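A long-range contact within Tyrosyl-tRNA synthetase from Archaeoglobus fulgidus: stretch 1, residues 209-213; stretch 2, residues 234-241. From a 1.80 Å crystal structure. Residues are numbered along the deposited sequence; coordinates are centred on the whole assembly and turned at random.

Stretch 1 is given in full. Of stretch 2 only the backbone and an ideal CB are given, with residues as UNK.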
# COMPACT_ATOMS: atom_id res chain seq x y z
N GLY A 209 -6.03 29.26 12.01
CA GLY A 209 -7.28 29.25 12.75
C GLY A 209 -7.62 30.61 13.33
O GLY A 209 -6.79 31.51 13.35
N LEU A 210 -8.85 30.75 13.81
CA LEU A 210 -9.35 31.99 14.38
C LEU A 210 -8.51 32.57 15.53
O LEU A 210 -8.58 33.77 15.79
CB LEU A 210 -10.80 31.80 14.85
CG LEU A 210 -11.79 31.52 13.72
CD1 LEU A 210 -13.15 31.16 14.30
CD2 LEU A 210 -11.88 32.73 12.81
N ASP A 211 -7.73 31.72 16.19
CA ASP A 211 -6.88 32.16 17.29
C ASP A 211 -5.47 32.53 16.83
O ASP A 211 -4.62 32.86 17.65
CB ASP A 211 -6.79 31.07 18.37
CG ASP A 211 -6.46 29.71 17.78
OD1 ASP A 211 -5.70 29.65 16.79
OD2 ASP A 211 -6.96 28.70 18.32
N GLY A 212 -5.22 32.46 15.53
CA GLY A 212 -3.91 32.81 15.01
C GLY A 212 -2.95 31.65 14.96
O GLY A 212 -1.78 31.81 14.58
N GLN A 213 -3.43 30.47 15.34
CA GLN A 213 -2.60 29.27 15.31
C GLN A 213 -3.14 28.28 14.29
O GLN A 213 -4.15 28.54 13.64
CB GLN A 213 -2.56 28.63 16.70
CG GLN A 213 -1.79 29.45 17.72
CD GLN A 213 -1.54 28.68 19.01
OE1 GLN A 213 -2.48 28.27 19.69
NE2 GLN A 213 -0.27 28.49 19.36
N UNK A 234 -20.03 35.22 17.42
CA UNK A 234 -19.24 34.94 18.61
C UNK A 234 -17.79 34.58 18.29
O UNK A 234 -16.86 35.10 18.90
CB UNK A 234 -19.89 33.80 19.40
N UNK A 235 -17.60 33.66 17.34
CA UNK A 235 -16.25 33.23 16.96
C UNK A 235 -15.42 34.37 16.39
O UNK A 235 -14.23 34.50 16.70
CB UNK A 235 -16.33 32.09 15.94
N UNK A 236 -16.03 35.20 15.54
CA UNK A 236 -15.32 36.34 14.96
C UNK A 236 -14.99 37.34 16.06
O UNK A 236 -13.87 37.85 16.14
CB UNK A 236 -16.15 37.00 13.86
N UNK A 237 -15.97 37.62 16.92
CA UNK A 237 -15.77 38.56 18.01
C UNK A 237 -14.52 38.26 18.84
O UNK A 237 -13.75 39.16 19.15
CB UNK A 237 -17.00 38.56 18.92
N UNK A 238 -14.30 36.99 19.18
CA UNK A 238 -13.13 36.66 19.99
C UNK A 238 -11.91 36.21 19.19
O UNK A 238 -10.90 35.79 19.76
CB UNK A 238 -13.50 35.56 20.99
N UNK A 239 -11.99 36.32 17.87
CA UNK A 239 -10.86 35.92 17.04
C UNK A 239 -9.64 36.81 17.23
O UNK A 239 -9.75 37.98 17.60
CB UNK A 239 -11.27 35.93 15.57
N UNK A 240 -8.48 36.23 16.97
CA UNK A 240 -7.21 36.94 17.05
C UNK A 240 -7.19 37.90 15.86
O UNK A 240 -7.39 37.48 14.72
CB UNK A 240 -6.01 35.98 17.04
N UNK A 241 -6.96 39.18 16.12
CA UNK A 241 -6.93 40.18 15.06
C UNK A 241 -6.08 41.37 15.47
O UNK A 241 -6.61 42.43 15.82
CB UNK A 241 -8.35 40.64 14.71

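Stretch 1 is a type I turn from G209 to G212, closed by G212 N to G209 O at 2.8 Å, and it offers stretch 2 two things: the aliphatic side chain of L210 and the carbonyl oxygens along the turn. Stretch 2 arrives as the last helical residues, then leaves the helix and runs past the turn.

Position 234 is helical, and its CB has nothing of stretch 1 within 5.5 Å, so almost any helix-compatible side chain would do; it is R234.

At 235 the CA-to-CB bond points sideways, yet the ideal CB already lies 3.7 Å from L210 CD1. A side chain with methylene groups near the backbone suits this place, whether aliphatic or long and polar, provided any charge is carried off the leucine. The residue is K235: its CB packs on L210 CD1, while the rest of the extended chain leaves L210 behind and its NZ is hydrogen-bonded elsewhere in the structure.

At 236 the CA-to-CB bond points away, so a short residue would not reach stretch 1, but a branched or longer apolar one could bend back to reach L210. I236 does so modestly, with CD1 4.4 Å from L210 CD2.

The ideal CB atoms of 237 and 238 have nothing of stretch 1 within 5.5 Å, so it sets no demand on them. They are R237 and K238; the latter is the first residue to leave helical angles.

At 239, phi/psi of -67/153 is an extended conformation open to most residues. The CA-to-CB bond points sideways, beside the leucine, so an apolar group suits; stretch 1 alone does not fix its size. A239 meets it with CB 4.2 Å from L210 CB.

Position 240 carries the polar link. Its backbone N donates to L210 O at 2.7 Å, with an N-H...acceptor angle of 163°, a bond available to any residue except proline. Its CA-to-CB bond points toward the turn, the ideal CB 3.5 Å from D211 O, and beyond lies G212, which lacks a side chain and leaves room for a broad group: an aromatic or a long aliphatic would suit. Y240 takes it, CB 3.5 Å from D211 C and CD2 3.5 Å from G212 CA. G212 has two reasons to be glycine: a CB there would lie 2.4 Å from Y240 CD2, a clash, and at phi/psi 90/2 it would be jammed against D211 O.

At 241 the CA-to-CB bond points sideways, clear of the turn, and the position is free to vary as far as stretch 1 is concerned; it is C241.

Stretch 2 (234-241) RKIRKAYC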
# COMPACT_ATOMS: atom_id res chain seq x y z
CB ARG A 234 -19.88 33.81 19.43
CG ARG A 234 -18.99 33.29 20.53
CD ARG A 234 -19.58 32.07 21.22
NE ARG A 234 -18.54 31.34 21.94
CZ ARG A 234 -17.59 30.62 21.34
NH1 ARG A 234 -16.67 29.99 22.07
NH2 ARG A 234 -17.56 30.53 20.02
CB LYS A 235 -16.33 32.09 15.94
CG LYS A 235 -16.86 30.78 16.52
CD LYS A 235 -16.88 29.68 15.46
CE LYS A 235 -17.29 28.33 16.03
NZ LYS A 235 -17.29 27.26 14.99
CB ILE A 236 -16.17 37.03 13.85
CG1 ILE A 236 -16.31 36.10 12.64
CG2 ILE A 236 -15.50 38.33 13.40
CD1 ILE A 236 -15.00 35.73 11.99
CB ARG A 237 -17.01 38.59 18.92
CG ARG A 237 -16.84 39.39 20.21
CD ARG A 237 -18.16 40.02 20.65
NE ARG A 237 -19.30 39.11 20.51
CZ ARG A 237 -19.45 37.98 21.20
NH1 ARG A 237 -20.52 37.22 21.00
NH2 ARG A 237 -18.53 37.60 22.08
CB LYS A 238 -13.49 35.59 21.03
CG LYS A 238 -14.29 34.42 20.49
CD LYS A 238 -14.66 33.45 21.60
CE LYS A 238 -15.42 34.15 22.73
NZ LYS A 238 -16.61 34.89 22.22
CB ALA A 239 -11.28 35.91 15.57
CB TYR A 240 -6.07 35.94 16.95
CG TYR A 240 -4.70 36.54 16.74
CD1 TYR A 240 -4.13 37.38 17.69
CD2 TYR A 240 -3.95 36.23 15.61
CE1 TYR A 240 -2.84 37.90 17.52
CE2 TYR A 240 -2.66 36.74 15.43
CZ TYR A 240 -2.12 37.57 16.39
OH TYR A 240 -0.84 38.06 16.22
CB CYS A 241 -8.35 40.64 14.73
SG CYS A 241 -8.50 41.75 13.29
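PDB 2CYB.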